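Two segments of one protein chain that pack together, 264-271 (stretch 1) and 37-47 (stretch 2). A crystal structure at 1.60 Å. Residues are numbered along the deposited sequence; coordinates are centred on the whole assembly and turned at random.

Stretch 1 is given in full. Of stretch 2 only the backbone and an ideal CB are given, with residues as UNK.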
ATOM      1  N   GLY A 264      -6.841  -1.572  -5.562  1.00 12.15           N
ATOM      2  CA  GLY A 264      -6.502  -1.901  -6.954  1.00 11.69           C
ATOM      3  C   GLY A 264      -5.547  -3.065  -7.086  1.00 12.35           C
ATOM      4  O   GLY A 264      -4.852  -3.458  -6.116  1.00 13.45           O
ATOM      5  N   TYR A 265      -5.484  -3.617  -8.300  1.00 12.08           N
ATOM      6  CA  TYR A 265      -4.587  -4.728  -8.539  1.00 11.48           C
ATOM      7  C   TYR A 265      -4.036  -4.600  -9.952  1.00 12.44           C
ATOM      8  O   TYR A 265      -4.534  -3.820 -10.751  1.00 12.64           O
ATOM      9  CB  TYR A 265      -5.337  -6.064  -8.371  1.00 12.38           C
ATOM     10  CG  TYR A 265      -6.353  -6.341  -9.460  1.00 12.07           C
ATOM     11  CD1 TYR A 265      -7.543  -5.633  -9.527  1.00 13.63           C
ATOM     12  CD2 TYR A 265      -6.047  -7.248 -10.496  1.00 13.09           C
ATOM     13  CE1 TYR A 265      -8.439  -5.871 -10.523  1.00 16.77           C
ATOM     14  CE2 TYR A 265      -6.954  -7.485 -11.529  1.00 17.03           C
ATOM     15  CZ  TYR A 265      -8.129  -6.771 -11.532  1.00 17.56           C
ATOM     16  OH  TYR A 265      -9.045  -7.026 -12.520  1.00 21.67           O
ATOM     17  N   GLY A 266      -3.001  -5.390 -10.232  1.00 13.36           N
ATOM     18  CA  GLY A 266      -2.361  -5.335 -11.568  1.00 14.95           C
ATOM     19  C   GLY A 266      -2.311  -6.699 -12.249  1.00 15.31           C
ATOM     20  O   GLY A 266      -1.736  -7.642 -11.704  1.00 17.05           O
ATOM     21  N   PHE A 267      -2.904  -6.769 -13.459  1.00 15.27           N
ATOM     22  CA  PHE A 267      -2.992  -8.016 -14.230  1.00 14.33           C
ATOM     23  C   PHE A 267      -3.512  -7.659 -15.656  1.00 16.41           C
ATOM     24  O   PHE A 267      -4.495  -6.920 -15.787  1.00 18.73           O
ATOM     25  CB  PHE A 267      -4.011  -8.967 -13.577  1.00 15.41           C
ATOM     26  CG  PHE A 267      -4.174 -10.289 -14.301  1.00 15.60           C
ATOM     27  CD1 PHE A 267      -3.108 -11.206 -14.373  1.00 17.71           C
ATOM     28  CD2 PHE A 267      -5.387 -10.614 -14.892  1.00 18.70           C
ATOM     29  CE1 PHE A 267      -3.281 -12.437 -15.034  1.00 18.61           C
ATOM     30  CE2 PHE A 267      -5.565 -11.831 -15.547  1.00 20.03           C
ATOM     31  CZ  PHE A 267      -4.481 -12.754 -15.608  1.00 18.67           C
ATOM     32  N   ASP A 268      -2.863  -8.159 -16.707  1.00 15.79           N
ATOM     33  CA  ASP A 268      -3.312  -7.773 -18.061  1.00 15.77           C
ATOM     34  C   ASP A 268      -4.633  -8.462 -18.377  1.00 15.35           C
ATOM     35  O   ASP A 268      -4.765  -9.669 -18.209  1.00 15.31           O
ATOM     36  CB  ASP A 268      -2.250  -8.128 -19.119  1.00 17.26           C
ATOM     37  CG  ASP A 268      -1.040  -7.189 -19.086  1.00 19.73           C
ATOM     38  OD1 ASP A 268      -1.114  -6.098 -18.466  1.00 21.87           O
ATOM     39  OD2 ASP A 268       0.004  -7.525 -19.707  1.00 21.38           O
ATOM     40  N   MET A 269      -5.613  -7.678 -18.840  1.00 14.49           N
ATOM     41  CA  MET A 269      -6.896  -8.246 -19.257  1.00 15.82           C
ATOM     42  C   MET A 269      -6.744  -9.331 -20.336  1.00 16.25           C
ATOM     43  O   MET A 269      -5.961  -9.165 -21.298  1.00 16.12           O
ATOM     44  CB  MET A 269      -7.797  -7.135 -19.832  1.00 19.10           C
ATOM     45  CG  MET A 269      -8.240  -6.074 -18.838  1.00 26.14           C
ATOM     46  SD  MET A 269      -8.920  -4.612 -19.734  1.00 32.62           S
ATOM     47  CE  MET A 269     -10.367  -5.326 -20.506  1.00 38.12           C
ATOM     48  N   LEU A 270      -7.504 -10.424 -20.187  1.00 14.43           N
ATOM     49  CA  LEU A 270      -7.532 -11.484 -21.205  1.00 14.75           C
ATOM     50  C   LEU A 270      -8.599 -11.301 -22.290  1.00 15.45           C
ATOM     51  O   LEU A 270      -8.552 -11.936 -23.360  1.00 15.77           O
ATOM     52  CB  LEU A 270      -7.726 -12.860 -20.545  1.00 16.12           C
ATOM     53  CG  LEU A 270      -6.712 -13.279 -19.478  1.00 16.42           C
ATOM     54  CD1 LEU A 270      -7.165 -14.537 -18.790  1.00 17.94           C
ATOM     55  CD2 LEU A 270      -5.333 -13.538 -20.134  1.00 16.16           C
ATOM     56  N   TYR A 271      -9.582 -10.453 -22.005  1.00 15.13           N
ATOM     57  CA  TYR A 271     -10.749 -10.307 -22.868  1.00 17.69           C
ATOM     58  C   TYR A 271     -11.450 -11.651 -23.135  1.00 16.98           C
ATOM     59  O   TYR A 271     -11.983 -11.850 -24.216  1.00 18.69           O
ATOM     60  CB  TYR A 271     -10.383  -9.640 -24.210  1.00 21.36           C
ATOM     61  CG  TYR A 271      -9.716  -8.275 -24.092  1.00 24.60           C
ATOM     62  CD1 TYR A 271     -10.474  -7.104 -24.023  1.00 27.61           C
ATOM     63  CD2 TYR A 271      -8.324  -8.164 -24.095  1.00 26.17           C
ATOM     64  CE1 TYR A 271      -9.843  -5.838 -23.931  1.00 30.64           C
ATOM     65  CE2 TYR A 271      -7.696  -6.928 -23.989  1.00 29.01           C
ATOM     66  CZ  TYR A 271      -8.451  -5.776 -23.906  1.00 32.06           C
ATOM     67  OH  TYR A 271      -7.794  -4.567 -23.820  1.00 37.96           O
ATOM     68  N   UNK A  37       7.204 -11.904 -21.052  1.00 11.96           N
ATOM     69  CA  UNK A  37       6.124 -11.068 -21.642  1.00 12.56           C
ATOM     70  C   UNK A  37       5.392 -10.279 -20.563  1.00 12.04           C
ATOM     71  O   UNK A  37       5.411 -10.620 -19.365  1.00 12.65           O
ATOM     72  CB  UNK A  37       5.125 -11.937 -22.409  1.00 12.56           C
ATOM     73  N   UNK A  38       4.678  -9.241 -20.980  1.00 12.15           N
ATOM     74  CA  UNK A  38       3.825  -8.541 -20.002  1.00 12.04           C
ATOM     75  C   UNK A  38       2.788  -9.499 -19.362  1.00 12.37           C
ATOM     76  O   UNK A  38       2.455  -9.335 -18.144  1.00 11.93           O
ATOM     77  CB  UNK A  38       3.106  -7.373 -20.680  1.00 12.04           C
ATOM     78  N   UNK A  39       2.277 -10.482 -20.133  1.00 12.43           N
ATOM     79  CA  UNK A  39       1.334 -11.465 -19.602  1.00 11.92           C
ATOM     80  C   UNK A  39       1.981 -12.293 -18.476  1.00 11.37           C
ATOM     81  O   UNK A  39       1.405 -12.401 -17.395  1.00 11.77           O
ATOM     82  CB  UNK A  39       0.843 -12.384 -20.722  1.00 11.92           C
ATOM     83  N   UNK A  40       3.174 -12.811 -18.720  1.00 10.45           N
ATOM     84  CA  UNK A  40       3.863 -13.554 -17.668  1.00 10.70           C
ATOM     85  C   UNK A  40       4.179 -12.646 -16.473  1.00 11.36           C
ATOM     86  O   UNK A  40       4.187 -13.105 -15.313  1.00 11.88           O
ATOM     87  CB  UNK A  40       5.149 -14.177 -18.214  1.00 10.70           C
ATOM     88  N   UNK A  41       4.591 -11.396 -16.733  1.00 11.01           N
ATOM     89  CA  UNK A  41       4.905 -10.487 -15.614  1.00 11.76           C
ATOM     90  C   UNK A  41       3.674 -10.249 -14.728  1.00 11.26           C
ATOM     91  O   UNK A  41       3.774 -10.175 -13.492  1.00 11.94           O
ATOM     92  CB  UNK A  41       5.428  -9.151 -16.146  1.00 11.76           C
ATOM     93  N   UNK A  42       2.515 -10.074 -15.349  1.00 10.72           N
ATOM     94  CA  UNK A  42       1.265  -9.889 -14.585  1.00 10.34           C
ATOM     95  C   UNK A  42       0.932 -11.145 -13.789  1.00 10.88           C
ATOM     96  O   UNK A  42       0.473 -11.077 -12.638  1.00 10.95           O
ATOM     97  CB  UNK A  42       0.105  -9.541 -15.520  1.00 10.34           C
ATOM     98  N   UNK A  43       1.164 -12.296 -14.401  1.00 10.59           N
ATOM     99  CA  UNK A  43       0.935 -13.589 -13.738  1.00 10.47           C
ATOM    100  C   UNK A  43       1.835 -13.615 -12.489  1.00 10.38           C
ATOM    101  O   UNK A  43       1.401 -14.038 -11.381  1.00 10.49           O
ATOM    102  CB  UNK A  43       1.234 -14.764 -14.671  1.00 10.47           C
ATOM    103  N   UNK A  44       3.079 -13.138 -12.620  1.00 10.16           N
ATOM    104  CA  UNK A  44       4.018 -13.176 -11.486  1.00  9.91           C
ATOM    105  C   UNK A  44       3.628 -12.224 -10.374  1.00  9.61           C
ATOM    106  O   UNK A  44       3.773 -12.534  -9.205  1.00 11.14           O
ATOM    107  CB  UNK A  44       5.433 -12.842 -11.961  1.00  9.91           C
ATOM    108  N   UNK A  45       3.126 -11.045 -10.755  1.00  9.33           N
ATOM    109  CA  UNK A  45       2.678 -10.063  -9.747  1.00  8.80           C
ATOM    110  C   UNK A  45       1.473 -10.638  -8.985  1.00  9.62           C
ATOM    111  O   UNK A  45       1.440 -10.523  -7.716  1.00  9.66           O
ATOM    112  CB  UNK A  45       2.313  -8.730 -10.404  1.00  8.80           C
ATOM    113  N   UNK A  46       0.532 -11.270  -9.712  1.00  9.35           N
ATOM    114  CA  UNK A  46      -0.688 -11.847  -9.084  1.00  8.99           C
ATOM    115  C   UNK A  46      -0.268 -13.004  -8.148  1.00  8.95           C
ATOM    116  O   UNK A  46      -0.804 -13.143  -7.034  1.00 11.80           O
ATOM    117  CB  UNK A  46      -1.670 -12.345 -10.147  1.00  8.99           C
ATOM    118  N   UNK A  47       0.679 -13.821  -8.593  1.00  8.73           N
ATOM    119  CA  UNK A  47       1.207 -14.874  -7.702  1.00  9.00           C
ATOM    120  C   UNK A  47       1.902 -14.281  -6.455  1.00  9.60           C
ATOM    121  O   UNK A  47       1.732 -14.786  -5.311  1.00  8.94           O
ATOM    122  CB  UNK A  47       2.192 -15.759  -8.469  1.00  9.00           C
TER

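Position 37 precedes the first helical turn, with phi/psi of -72/162, and nothing of stretch 1 lies within 5.5 Å of its ideal CB. Stretch 1 therefore does not constrain it, but the N-cap site favours a short acceptor such as serine, threonine, aspartate or asparagine. It is Ser37, whose OG accepts from the backbone N of position 40 at 3.0 Å with an N-H...acceptor angle of 171°.

At position 38 the helix begins, and CA-to-CB points sideways. The ideal CB lies only 3.3 Å from Asp268 OD2, so a carboxylate is close at hand. A small hydroxyl donor would suit, serine or threonine; an acidic side chain would not. The residue is Ser38, with chi1 in t, and its OG donates to Asp268 OD2 at 2.6 Å. A water reinforces the pair, donating to Ser38 OG at 3.2 Å and to Asp268 OD1 at 2.7 Å. The carbonyl makes no hydrogen bond to the carboxylate, since Ser38 O and Asp268 OD2, 3.4 Å apart, are both acceptors.

Position 39 also points sideways, its ideal CB 5.0 Å from Asp268 OD2, and Leu270 lies within reach of a longer chain. Glutamine, lysine, arginine, methionine or leucine would all be plausible. Gln39 extends with chi1 and chi2 both in t, bringing NE2 to 4.3 Å from Leu270 CD2, a contact without a hydrogen bond. Its backbone does more: a water donates to Gln39 O and accepts from Asp268 N, each at 3.1 Å.

Positions 40 and 41 point away and sideways respectively, and neither ideal CB has stretch 1 within 5.5 Å. Many residues would fit this evidence; they are Ala40 and Ala41.

Position 42 is where the backbones come nearest, 4.7 Å between its CA and Phe267 CA. The ideal CB points toward stretch 1, 3.5 Å from Asp268 N and 3.7 Å from Phe267 CA. There is room for it, so alanine and glycine are both reasonable, and the helical angles of -65/-39 do not demand glycine. Gly42 occupies the site, its O 4.0 Å from Phe267 CD1, at the ring edge.

Position 43 points away, yet its ideal CB is 5.1 Å from Phe267 CE1, so a side chain that bends back could meet the ring. Asparagine, aspartate or leucine could do so. Asn43, with chi1 in m, places OD1 3.4 Å from Phe267 CE1, near the ring plane.

Position 44 is out of reach, with nothing of stretch 1 within 5.5 Å of its ideal CB, so many helix-compatible residues would serve; it holds Ala44. Position 45 points toward stretch 1, its ideal CB 4.4 Å from Gly266 O; a modest aliphatic suits this approach to glycine. Val45 brings CG1 to 4.1 Å from Gly266 O.

Position 46 points toward stretch 1, its ideal CB 4.6 Å from Phe267 CD1; a longer chain could also reach the Tyr265 ring. Leucine, isoleucine or methionine would suit. Met46, with all three chi angles in m, sets CG 3.5 Å from Phe267 CD1 and SD 3.9 Å from Tyr265 CD2, the sulfur at that tyrosine's edge.

Position 47 is likewise out of reach, its ideal CB more than 5.5 Å from stretch 1, which leaves the choice open; it holds Leu47.

Stretch 2 37-47: SSQAAGNAVML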
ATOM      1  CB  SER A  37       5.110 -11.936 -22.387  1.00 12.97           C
ATOM      2  OG  SER A  37       4.390 -12.778 -21.480  1.00 12.66           O
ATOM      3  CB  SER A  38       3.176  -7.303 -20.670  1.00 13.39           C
ATOM      4  OG  SER A  38       2.377  -6.547 -19.792  1.00 15.49           O
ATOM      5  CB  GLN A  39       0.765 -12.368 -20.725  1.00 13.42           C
ATOM      6  CG  GLN A  39       0.002 -13.576 -20.189  1.00 15.81           C
ATOM      7  CD  GLN A  39      -0.598 -14.382 -21.333  1.00 17.79           C
ATOM      8  OE1 GLN A  39      -0.207 -15.548 -21.585  1.00 18.66           O
ATOM      9  NE2 GLN A  39      -1.542 -13.770 -22.043  1.00 17.06           N
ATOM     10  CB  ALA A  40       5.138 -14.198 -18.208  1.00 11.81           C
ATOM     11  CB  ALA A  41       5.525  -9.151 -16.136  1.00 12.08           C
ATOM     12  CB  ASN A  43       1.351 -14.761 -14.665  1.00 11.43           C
ATOM     13  CG  ASN A  43       0.335 -15.060 -15.798  1.00 12.92           C
ATOM     14  OD1 ASN A  43      -0.805 -14.623 -15.759  1.00 12.99           O
ATOM     15  ND2 ASN A  43       0.768 -15.848 -16.784  1.00 13.63           N
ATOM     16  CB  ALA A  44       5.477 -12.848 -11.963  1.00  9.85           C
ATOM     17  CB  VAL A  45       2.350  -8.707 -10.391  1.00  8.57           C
ATOM     18  CG1 VAL A  45       1.680  -7.786  -9.358  1.00  7.92           C
ATOM     19  CG2 VAL A  45       3.611  -8.035 -10.854  1.00  8.93           C
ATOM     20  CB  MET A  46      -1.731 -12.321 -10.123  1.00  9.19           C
ATOM     21  CG  MET A  46      -2.334 -11.156 -10.953  1.00  9.00           C
ATOM     22  SD  MET A  46      -3.465 -10.157  -9.909  1.00 11.60           S
ATOM     23  CE  MET A  46      -4.910 -11.135 -10.007  1.00 11.16           C
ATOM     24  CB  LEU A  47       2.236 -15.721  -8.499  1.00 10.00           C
ATOM     25  CG  LEU A  47       1.562 -16.761  -9.434  1.00 10.92           C
ATOM     26  CD1 LEU A  47       2.629 -17.212 -10.452  1.00 12.88           C
ATOM     27  CD2 LEU A  47       1.019 -17.925  -8.613  1.00 12.13           C
TER
HETATM   28  O   HOH W   1       1.056  -4.707 -17.598  1.00 19.46           O
HETATM   29  O   HOH W   2      -0.960 -10.535 -16.906  1.00 21.86           O
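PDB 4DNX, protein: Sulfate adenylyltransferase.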